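Long-range contacts in tail fiber protein (Pseudomonas aeruginosa, PDB 6CL6), which probably binds a receptor on the surface of target bacteria, as the trimeric tail fiber of an R2 pyocin, a contractile bacteriocin particle: residues A[178-183]-A[197-202]; A[147-152]-A[171-176]; A[137-142]-A[159-164]. All blocks are in the same frame, centred on the assembly; numbering follows the deposited sequence.

Contact 1. Residues A[178-183]-A[197-202]. With EDO (1,2-ethanediol), chain T.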
loop_
_atom_site.group_PDB
_atom_site.type_symbol
_atom_site.label_atom_id
_atom_site.label_comp_id
_atom_site.label_asym_id
_atom_site.label_seq_id
_atom_site.Cartn_x
_atom_site.Cartn_y
_atom_site.Cartn_z
ATOM N N SER A 178 -18.432 -34.504 22.776
ATOM C CA SER A 178 -19.669 -34.179 22.087
ATOM C C SER A 178 -19.854 -32.671 21.940
ATOM O O SER A 178 -20.424 -32.204 20.951
ATOM C CB SER A 178 -20.841 -34.814 22.861
ATOM O OG SER A 178 -20.806 -34.396 24.222
ATOM N N ASN A 179 -19.392 -31.882 22.902
ATOM C CA ASN A 179 -19.571 -30.439 22.816
ATOM C C ASN A 179 -18.388 -29.707 22.228
ATOM O O ASN A 179 -18.394 -28.481 22.236
ATOM C CB ASN A 179 -19.890 -29.861 24.197
ATOM C CG ASN A 179 -21.338 -30.100 24.590
ATOM O OD1 ASN A 179 -22.171 -30.440 23.733
ATOM N ND2 ASN A 179 -21.639 -29.931 25.850
ATOM N N PHE A 180 -17.373 -30.420 21.741
ATOM C CA PHE A 180 -16.201 -29.808 21.100
ATOM C C PHE A 180 -15.687 -30.780 20.024
ATOM O O PHE A 180 -14.898 -31.687 20.311
ATOM C CB PHE A 180 -15.113 -29.484 22.108
ATOM C CG PHE A 180 -15.487 -28.460 23.128
ATOM C CD1 PHE A 180 -16.105 -28.849 24.324
ATOM C CD2 PHE A 180 -15.197 -27.119 22.927
ATOM C CE1 PHE A 180 -16.447 -27.903 25.278
ATOM C CE2 PHE A 180 -15.509 -26.182 23.867
ATOM C CZ PHE A 180 -16.151 -26.579 25.054
ATOM N N ILE A 181 -16.186 -30.606 18.801
ATOM C CA ILE A 181 -15.776 -31.375 17.643
ATOM C C ILE A 181 -14.958 -30.441 16.769
ATOM O O ILE A 181 -15.502 -29.483 16.220
ATOM C CB ILE A 181 -16.947 -31.932 16.834
ATOM C CG1 ILE A 181 -17.927 -32.744 17.675
ATOM C CG2 ILE A 181 -16.406 -32.768 15.639
ATOM C CD1 ILE A 181 -17.376 -34.009 18.235
ATOM N N TYR A 182 -13.662 -30.687 16.653
ATOM C CA TYR A 182 -12.777 -29.825 15.848
ATOM C C TYR A 182 -12.575 -30.454 14.467
ATOM O O TYR A 182 -12.475 -31.688 14.349
ATOM C CB TYR A 182 -11.437 -29.658 16.560
ATOM C CG TYR A 182 -11.521 -28.892 17.855
ATOM C CD1 TYR A 182 -11.850 -29.511 19.057
ATOM C CD2 TYR A 182 -11.260 -27.526 17.884
ATOM C CE1 TYR A 182 -11.937 -28.808 20.226
ATOM C CE2 TYR A 182 -11.320 -26.816 19.067
ATOM C CZ TYR A 182 -11.674 -27.443 20.219
ATOM O OH TYR A 182 -11.748 -26.742 21.403
ATOM N N GLN A 183 -12.502 -29.614 13.443
ATOM C CA GLN A 183 -12.161 -30.024 12.090
ATOM C C GLN A 183 -11.103 -29.086 11.504
ATOM O O GLN A 183 -11.087 -27.889 11.786
ATOM C CB GLN A 183 -13.397 -30.030 11.157
ATOM C CG GLN A 183 -14.533 -30.921 11.623
ATOM C CD GLN A 183 -15.696 -30.924 10.678
ATOM O OE1 GLN A 183 -15.997 -29.893 10.050
ATOM N NE2 GLN A 183 -16.366 -32.085 10.546
ATOM N N CYS A 197 -14.873 -25.523 14.665
ATOM C CA CYS A 197 -15.279 -26.353 15.793
ATOM C C CYS A 197 -16.790 -26.340 15.966
ATOM O O CYS A 197 -17.414 -25.260 15.940
ATOM C CB CYS A 197 -14.645 -25.841 17.099
ATOM S SG CYS A 197 -15.018 -26.794 18.599
ATOM N N ARG A 198 -17.362 -27.528 16.210
ATOM C CA ARG A 198 -18.755 -27.630 16.654
ATOM C C ARG A 198 -18.787 -27.503 18.160
ATOM O O ARG A 198 -18.312 -28.398 18.885
ATOM C CB ARG A 198 -19.408 -28.921 16.205
ATOM C CG ARG A 198 -20.939 -28.859 16.400
ATOM C CD ARG A 198 -21.576 -30.190 16.140
ATOM N NE ARG A 198 -21.388 -31.079 17.277
ATOM C CZ ARG A 198 -21.811 -32.340 17.308
ATOM N NH1 ARG A 198 -22.430 -32.855 16.269
ATOM N NH2 ARG A 198 -21.578 -33.076 18.375
ATOM N N HIS A 199 -19.364 -26.412 18.645
ATOM C CA HIS A 199 -19.388 -26.129 20.084
ATOM C C HIS A 199 -20.831 -26.257 20.559
ATOM O O HIS A 199 -21.710 -25.550 20.063
ATOM C CB HIS A 199 -18.851 -24.740 20.396
ATOM C CG HIS A 199 -18.991 -24.377 21.838
ATOM N ND1 HIS A 199 -19.621 -23.232 22.264
ATOM C CD2 HIS A 199 -18.633 -25.046 22.955
ATOM C CE1 HIS A 199 -19.610 -23.194 23.583
ATOM N NE2 HIS A 199 -19.012 -24.281 24.026
ATOM N N SER A 200 -21.071 -27.169 21.497
ATOM C CA SER A 200 -22.423 -27.469 21.999
ATOM C C SER A 200 -23.412 -27.557 20.856
ATOM O O SER A 200 -24.481 -26.933 20.857
ATOM C CB SER A 200 -22.853 -26.444 23.040
ATOM O OG SER A 200 -22.147 -26.664 24.251
ATOM N N ASN A 201 -23.020 -28.323 19.848
ATOM C CA ASN A 201 -23.838 -28.720 18.709
ATOM C C ASN A 201 -24.087 -27.610 17.699
ATOM O O ASN A 201 -24.867 -27.812 16.771
ATOM C CB ASN A 201 -25.182 -29.307 19.187
ATOM C CG ASN A 201 -24.994 -30.560 20.072
ATOM O OD1 ASN A 201 -24.544 -31.593 19.600
ATOM N ND2 ASN A 201 -25.347 -30.445 21.360
ATOM N N THR A 202 -23.407 -26.471 17.811
ATOM C CA THR A 202 -23.488 -25.410 16.801
ATOM C C THR A 202 -22.104 -25.158 16.214
ATOM O O THR A 202 -21.166 -24.910 16.948
ATOM C CB THR A 202 -24.037 -24.115 17.408
ATOM O OG1 THR A 202 -25.360 -24.352 17.918
ATOM C CG2 THR A 202 -24.093 -23.006 16.369
HETATM C C1 EDO T . -16.404 -23.183 26.148
HETATM O O1 EDO T . -17.818 -23.141 26.338
HETATM C C2 EDO T . -15.804 -21.884 26.685
HETATM O O2 EDO T . -15.644 -22.010 28.101
HETATM O O HOH W 1 -20.531 -29.864 19.607
HETATM O O HOH W 2 -24.019 -32.224 23.678
#

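Contact 2. Residues A[147-152]-A[171-176]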
loop_
_atom_site.group_PDB
_atom_site.type_symbol
_atom_site.label_atom_id
_atom_site.label_comp_id
_atom_site.label_asym_id
_atom_site.label_seq_id
_atom_site.Cartn_x
_atom_site.Cartn_y
_atom_site.Cartn_z
ATOM N N GLY A 147 -10.783 -38.855 13.076
ATOM C CA GLY A 147 -10.172 -39.521 11.929
ATOM C C GLY A 147 -9.760 -38.532 10.856
ATOM O O GLY A 147 -9.734 -37.317 11.071
ATOM N N TRP A 148 -9.391 -39.067 9.708
ATOM C CA TRP A 148 -9.114 -38.201 8.585
ATOM C C TRP A 148 -9.657 -38.844 7.311
ATOM O O TRP A 148 -9.619 -40.060 7.149
ATOM C CB TRP A 148 -7.627 -37.863 8.424
ATOM C CG TRP A 148 -6.678 -38.996 8.287
ATOM C CD1 TRP A 148 -6.401 -39.940 9.218
ATOM C CD2 TRP A 148 -5.836 -39.278 7.172
ATOM N NE1 TRP A 148 -5.442 -40.801 8.749
ATOM C CE2 TRP A 148 -5.076 -40.416 7.496
ATOM C CE3 TRP A 148 -5.644 -38.674 5.926
ATOM C CZ2 TRP A 148 -4.153 -40.959 6.631
ATOM C CZ3 TRP A 148 -4.731 -39.208 5.064
ATOM C CH2 TRP A 148 -4.008 -40.357 5.418
ATOM N N TRP A 149 -10.114 -37.992 6.404
ATOM C CA TRP A 149 -10.804 -38.392 5.195
ATOM C C TRP A 149 -10.321 -37.546 4.022
ATOM O O TRP A 149 -9.955 -36.376 4.184
ATOM C CB TRP A 149 -12.328 -38.251 5.343
ATOM C CG TRP A 149 -12.968 -39.248 6.191
ATOM C CD1 TRP A 149 -13.602 -40.379 5.787
ATOM C CD2 TRP A 149 -13.076 -39.218 7.621
ATOM N NE1 TRP A 149 -14.083 -41.053 6.876
ATOM C CE2 TRP A 149 -13.754 -40.369 8.012
ATOM C CE3 TRP A 149 -12.665 -38.328 8.600
ATOM C CZ2 TRP A 149 -14.029 -40.658 9.364
ATOM C CZ3 TRP A 149 -12.916 -38.611 9.926
ATOM C CH2 TRP A 149 -13.584 -39.778 10.298
ATOM N N SER A 150 -10.374 -38.139 2.837
ATOM C CA SER A 150 -9.898 -37.507 1.625
ATOM C C SER A 150 -11.039 -37.253 0.663
ATOM O O SER A 150 -11.800 -38.165 0.342
ATOM C CB SER A 150 -8.852 -38.387 0.916
ATOM O OG SER A 150 -8.322 -37.752 -0.209
ATOM N N GLN A 151 -11.136 -36.021 0.180
ATOM C CA GLN A 151 -12.031 -35.685 -0.917
ATOM C C GLN A 151 -11.153 -35.524 -2.147
ATOM O O GLN A 151 -10.394 -34.547 -2.264
ATOM C CB GLN A 151 -12.838 -34.415 -0.641
ATOM C CG GLN A 151 -13.702 -33.957 -1.817
ATOM C CD GLN A 151 -14.661 -35.052 -2.301
ATOM O OE1 GLN A 151 -14.393 -35.755 -3.273
ATOM N NE2 GLN A 151 -15.780 -35.206 -1.597
ATOM N N SER A 152 -11.235 -36.487 -3.042
ATOM C CA SER A 152 -10.391 -36.508 -4.228
ATOM C C SER A 152 -10.989 -35.759 -5.399
ATOM O O SER A 152 -10.343 -35.660 -6.442
ATOM C CB SER A 152 -10.090 -37.956 -4.588
ATOM O OG SER A 152 -9.414 -38.586 -3.504
ATOM N N LEU A 171 -9.629 -33.660 5.017
ATOM C CA LEU A 171 -10.365 -33.369 6.237
ATOM C C LEU A 171 -9.818 -34.129 7.424
ATOM O O LEU A 171 -9.707 -35.364 7.370
ATOM C CB LEU A 171 -11.844 -33.724 6.090
ATOM C CG LEU A 171 -12.741 -33.600 7.312
ATOM C CD1 LEU A 171 -12.968 -32.116 7.623
ATOM C CD2 LEU A 171 -14.070 -34.272 7.093
ATOM N N HIS A 172 -9.536 -33.396 8.513
ATOM C CA HIS A 172 -9.254 -33.998 9.809
ATOM C C HIS A 172 -10.393 -33.712 10.777
ATOM O O HIS A 172 -10.923 -32.595 10.815
ATOM C CB HIS A 172 -7.964 -33.472 10.437
ATOM C CG HIS A 172 -6.735 -34.194 10.016
ATOM N ND1 HIS A 172 -6.020 -33.848 8.894
ATOM C CD2 HIS A 172 -6.072 -35.237 10.577
ATOM C CE1 HIS A 172 -4.968 -34.642 8.778
ATOM N NE2 HIS A 172 -4.989 -35.506 9.776
ATOM N N VAL A 173 -10.770 -34.714 11.560
ATOM C CA VAL A 173 -11.742 -34.539 12.620
ATOM C C VAL A 173 -11.097 -34.952 13.932
ATOM O O VAL A 173 -10.646 -36.098 14.073
ATOM C CB VAL A 173 -13.014 -35.352 12.362
ATOM C CG1 VAL A 173 -14.035 -35.088 13.477
ATOM C CG2 VAL A 173 -13.597 -35.070 11.013
ATOM N N TYR A 174 -11.087 -34.046 14.898
ATOM C CA TYR A 174 -10.669 -34.309 16.269
ATOM C C TYR A 174 -11.901 -34.171 17.158
ATOM O O TYR A 174 -12.234 -33.084 17.641
ATOM C CB TYR A 174 -9.543 -33.392 16.700
ATOM C CG TYR A 174 -8.412 -33.329 15.697
ATOM C CD1 TYR A 174 -7.492 -34.364 15.579
ATOM C CD2 TYR A 174 -8.251 -32.225 14.891
ATOM C CE1 TYR A 174 -6.474 -34.306 14.695
ATOM C CE2 TYR A 174 -7.225 -32.154 13.993
ATOM C CZ TYR A 174 -6.330 -33.214 13.898
ATOM O OH TYR A 174 -5.286 -33.168 13.030
ATOM N N ALA A 175 -12.561 -35.316 17.391
ATOM C CA ALA A 175 -13.796 -35.348 18.179
ATOM C C ALA A 175 -13.417 -35.397 19.663
ATOM O O ALA A 175 -13.442 -36.448 20.330
ATOM C CB ALA A 175 -14.662 -36.518 17.745
ATOM N N ALA A 176 -13.035 -34.233 20.181
ATOM C CA ALA A 176 -12.576 -34.158 21.572
ATOM C C ALA A 176 -13.664 -34.600 22.522
ATOM O O ALA A 176 -13.424 -35.397 23.438
ATOM C CB ALA A 176 -12.120 -32.748 21.923
#

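Contact 3. Residues A[137-142]-A[159-164]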
loop_
_atom_site.group_PDB
_atom_site.type_symbol
_atom_site.label_atom_id
_atom_site.label_comp_id
_atom_site.label_asym_id
_atom_site.label_seq_id
_atom_site.Cartn_x
_atom_site.Cartn_y
_atom_site.Cartn_z
ATOM N N GLY A 137 -22.002 -35.274 -2.224
ATOM C CA GLY A 137 -23.167 -35.069 -1.370
ATOM C C GLY A 137 -22.941 -35.058 0.126
ATOM O O GLY A 137 -23.928 -35.054 0.880
ATOM N N VAL A 138 -21.697 -35.023 0.597
ATOM C CA VAL A 138 -21.436 -35.127 2.021
ATOM C C VAL A 138 -21.596 -33.772 2.682
ATOM O O VAL A 138 -21.066 -32.765 2.210
ATOM C CB VAL A 138 -20.036 -35.707 2.296
ATOM C CG1 VAL A 138 -19.764 -35.746 3.767
ATOM C CG2 VAL A 138 -19.906 -37.086 1.674
ATOM N N ASN A 139 -22.329 -33.750 3.788
ATOM C CA ASN A 139 -22.387 -32.593 4.673
ATOM C C ASN A 139 -21.314 -32.761 5.746
ATOM O O ASN A 139 -21.385 -33.690 6.581
ATOM C CB ASN A 139 -23.773 -32.488 5.286
ATOM C CG ASN A 139 -23.964 -31.219 6.080
ATOM O OD1 ASN A 139 -22.998 -30.524 6.490
ATOM N ND2 ASN A 139 -25.215 -30.877 6.307
ATOM N N LEU A 140 -20.305 -31.889 5.727
ATOM C CA LEU A 140 -19.213 -32.051 6.661
ATOM C C LEU A 140 -19.665 -31.915 8.097
ATOM O O LEU A 140 -18.955 -32.369 8.993
ATOM C CB LEU A 140 -18.084 -31.052 6.389
ATOM C CG LEU A 140 -17.386 -31.202 5.039
ATOM C CD1 LEU A 140 -16.077 -30.435 5.034
ATOM C CD2 LEU A 140 -17.111 -32.652 4.650
ATOM N N ASP A 141 -20.840 -31.310 8.332
ATOM C CA ASP A 141 -21.405 -31.288 9.670
ATOM C C ASP A 141 -21.690 -32.692 10.184
ATOM O O ASP A 141 -21.868 -32.878 11.393
ATOM C CB ASP A 141 -22.725 -30.482 9.708
ATOM C CG ASP A 141 -22.522 -28.981 9.641
ATOM O OD1 ASP A 141 -21.400 -28.525 9.412
ATOM O OD2 ASP A 141 -23.536 -28.210 9.831
ATOM N N SER A 142 -21.776 -33.667 9.297
ATOM C CA SER A 142 -22.026 -35.056 9.711
ATOM C C SER A 142 -20.745 -35.813 10.052
ATOM O O SER A 142 -20.808 -36.958 10.494
ATOM C CB SER A 142 -22.769 -35.803 8.599
ATOM O OG SER A 142 -21.878 -36.094 7.513
ATOM N N SER A 159 -20.845 -30.678 -4.657
ATOM C CA SER A 159 -22.140 -31.291 -4.404
ATOM C C SER A 159 -22.404 -31.567 -2.923
ATOM O O SER A 159 -23.516 -31.980 -2.567
ATOM C CB SER A 159 -22.272 -32.609 -5.162
ATOM O OG SER A 159 -21.359 -33.571 -4.652
ATOM N N GLY A 160 -21.408 -31.391 -2.073
ATOM C CA GLY A 160 -21.567 -31.547 -0.646
ATOM C C GLY A 160 -21.950 -30.240 0.017
ATOM O O GLY A 160 -22.342 -29.270 -0.631
ATOM N N ALA A 161 -21.858 -30.238 1.345
ATOM C CA ALA A 161 -22.272 -29.111 2.145
ATOM C C ALA A 161 -21.248 -28.869 3.232
ATOM O O ALA A 161 -20.603 -29.805 3.721
ATOM C CB ALA A 161 -23.643 -29.313 2.769
ATOM N N ASN A 162 -21.076 -27.583 3.571
ATOM C CA ASN A 162 -20.195 -27.132 4.660
ATOM C C ASN A 162 -18.726 -27.441 4.424
ATOM O O ASN A 162 -17.929 -27.449 5.366
ATOM C CB ASN A 162 -20.685 -27.709 5.995
ATOM C CG ASN A 162 -21.915 -26.981 6.512
ATOM O OD1 ASN A 162 -21.838 -25.807 6.864
ATOM N ND2 ASN A 162 -23.052 -27.658 6.521
ATOM N N TYR A 163 -18.340 -27.664 3.189
ATOM C CA TYR A 163 -16.937 -27.574 2.811
ATOM C C TYR A 163 -16.528 -26.102 2.895
ATOM O O TYR A 163 -17.336 -25.217 2.579
ATOM C CB TYR A 163 -16.704 -28.092 1.400
ATOM C CG TYR A 163 -16.738 -29.600 1.229
ATOM C CD1 TYR A 163 -17.944 -30.285 1.233
ATOM C CD2 TYR A 163 -15.565 -30.321 1.052
ATOM C CE1 TYR A 163 -17.977 -31.655 1.052
ATOM C CE2 TYR A 163 -15.586 -31.700 0.872
ATOM C CZ TYR A 163 -16.806 -32.354 0.873
ATOM O OH TYR A 163 -16.845 -33.730 0.682
ATOM N N PRO A 164 -15.308 -25.804 3.342
ATOM C CA PRO A 164 -14.904 -24.393 3.446
ATOM C C PRO A 164 -14.575 -23.755 2.124
ATOM O O PRO A 164 -14.557 -22.522 2.027
ATOM C CB PRO A 164 -13.664 -24.440 4.353
ATOM C CG PRO A 164 -13.078 -25.798 4.123
ATOM C CD PRO A 164 -14.280 -26.719 3.847
HETATM O O HOH W 3 -18.999 -34.596 -0.761
#

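Contact 1. Residues A[178-183]-A[197-202]
R198 folds its guanidinium back along the neighbouring strand. Its chain runs extended from the backbone and then bends at chi3 (78°), so that the plane lies over the I181 side chain, with CG1 of I181 3.7 Å from NH2 of R198. At the edge of the same plane, NH2 of R198 donates to O of S178 at 3.0 Å, meeting a carbonyl lone pair along a nearly straight line. A water in that plane accepts from R198 NE and from N201 N while donating to S178 O, which ties the end of the arginine to both segments. The main chains of I181 and R198 form a hydrogen-bonded pair, tightest where N of R198 reaches O of I181 at 2.7 Å. They belong to an antiparallel beta hairpin, strands 180-187 and 193-199; the second strand then reverses through a type I' turn, H199 to T202, into strand 202-208. C197 lies on the other face of the sheet, beside F180 and H199. With SG anti to the backbone N (chi1 -178°), its sulfur sits over the centre of the Y182 ring, 3.7 Å from the centroid, a Cys sulfur-aromatic contact. That face turns toward another subunit, where Y188 of the second subunit meets the H199 ring edge-to-face. N179 works at the turn end: its O accepts from S200 N at 3.1 Å, the donor standing above the carbonyl plane. Its amide flanks the serine, CG of N179 lying 3.5 Å from OG of S200, and a second water links N179 OD1 to N201 ND2.

Contact 2. Residues A[147-152]-A[171-176]
The carbonyl oxygen of G147 is gripped twice: V173 N donates to it at 2.8 Å along an almost linear path (176° at the hydrogen), and H172 CA adds a longer C-H···O contact. L171 O, one pair farther along, is held in the same way, by W149 N at 2.8 Å and by a C-H···O contact from W148 CA at 3.1 Å. The reciprocal bonds, G147 N to V173 O and L171 N to W149 O, complete two hydrogen-bonded pairs of antiparallel strands 147-151 and 169-177, with W148 and H172 as the non-hydrogen-bonded pair between them. On the W148 face, the indole CG stands between the backbone N and the carbonyl carbon (chi1 57°), the crowded position, and the ring leads away from strand 169-177. What meets the imidazole is therefore chiefly W148 CB, over one face and 3.9 Å from the H172 ring centroid in a CH-pi contact; the two rings, near parallel, are slid so far apart that they barely overlap. W148 NE1 finds its acceptor in T127 O. On the other face, the six-membered ring of W149 crosses V173 obliquely, CZ3 of W149 lying 3.8 Å from CG2 of V173. The same indole passes close to the side-chainless G147, with CH2 of W149 3.8 Å from CA of G147. Beyond the pair, the H172 ring and that of Y174 of the third subunit meet edge-to-face, while Y174 meets H172 of the second subunit likewise. Main-chain amides thus meet the polar demand across this buried contact, and the side chains are left to aromatic and apolar packing, part of which joins the subunits of the trimer.

Contact 3. Residues A[137-142]-A[159-164]
A161 is clasped by its main chain from two sides of N139: its N donates to V138 O at 2.8 Å, and its O accepts from L140 N at 2.9 Å. Both donors stand above the carbonyl plane they address, and the result is a single, isolated backbone bridge between two loops. Next to it, N162 ND2 donates to N139 OD1 at 2.9 Å, the two amides lying side by side with their planes only 17° apart. L140 supplies the apolar half. Its CD2 sits over one face of the Y163 ring, 4.0 Å from the centroid and displaced toward the rim, while CD1 of L140 rests 3.7 Å from CA of Y163. At one end, G137 N reaches S159 OG at 3.0 Å. A second shell sets these groups in place. N139 OD1 also accepts from D141 N, an Asx turn that fixes the amide at the start of the 3-10 segment 140-142, and N139 O is gripped twice by S142, through N and OG. The D141 carboxylate stacks on the N162 amide, its OD1 3.3 Å from CG of N162, without a hydrogen bond; its charge is paired with R196, which probably keeps it ionised. Y163 OH bonds to Q151 and, through a water, to V138 N. The contact thus pins the loop between strands 132-133 and 147-151 to the one that leaves helix 154-159, at the surface of the domain, and both lean on the hairpin beyond: L140 and N162 on strand 193-199, D141 and P164 on strand 202-208.

Contacts 1 and 2 lie in one mixed sheet, separated by the pairing of strands 169-177 and 180-187, where Y182 O meets Y174 N at 2.8 Å; their centres are about 14 Å apart. Contact 3 flanks that sheet, about 12 Å from contact 2 and about 16 Å from contact 1 between centres. Side-chain amides make the polar connections: Q151 NE2 reaches Y163 OH at 2.9 Å, and Q183 NE2 reaches L140 O at 3.0 Å, while L171 CD2 packs against L140 CD2. Contacts 1 and 2 both touch the second subunit, whereas contact 3 touches no other chain of the trimer. None includes a residue of the iron (H243, H245) or calcium (D309, G358) site.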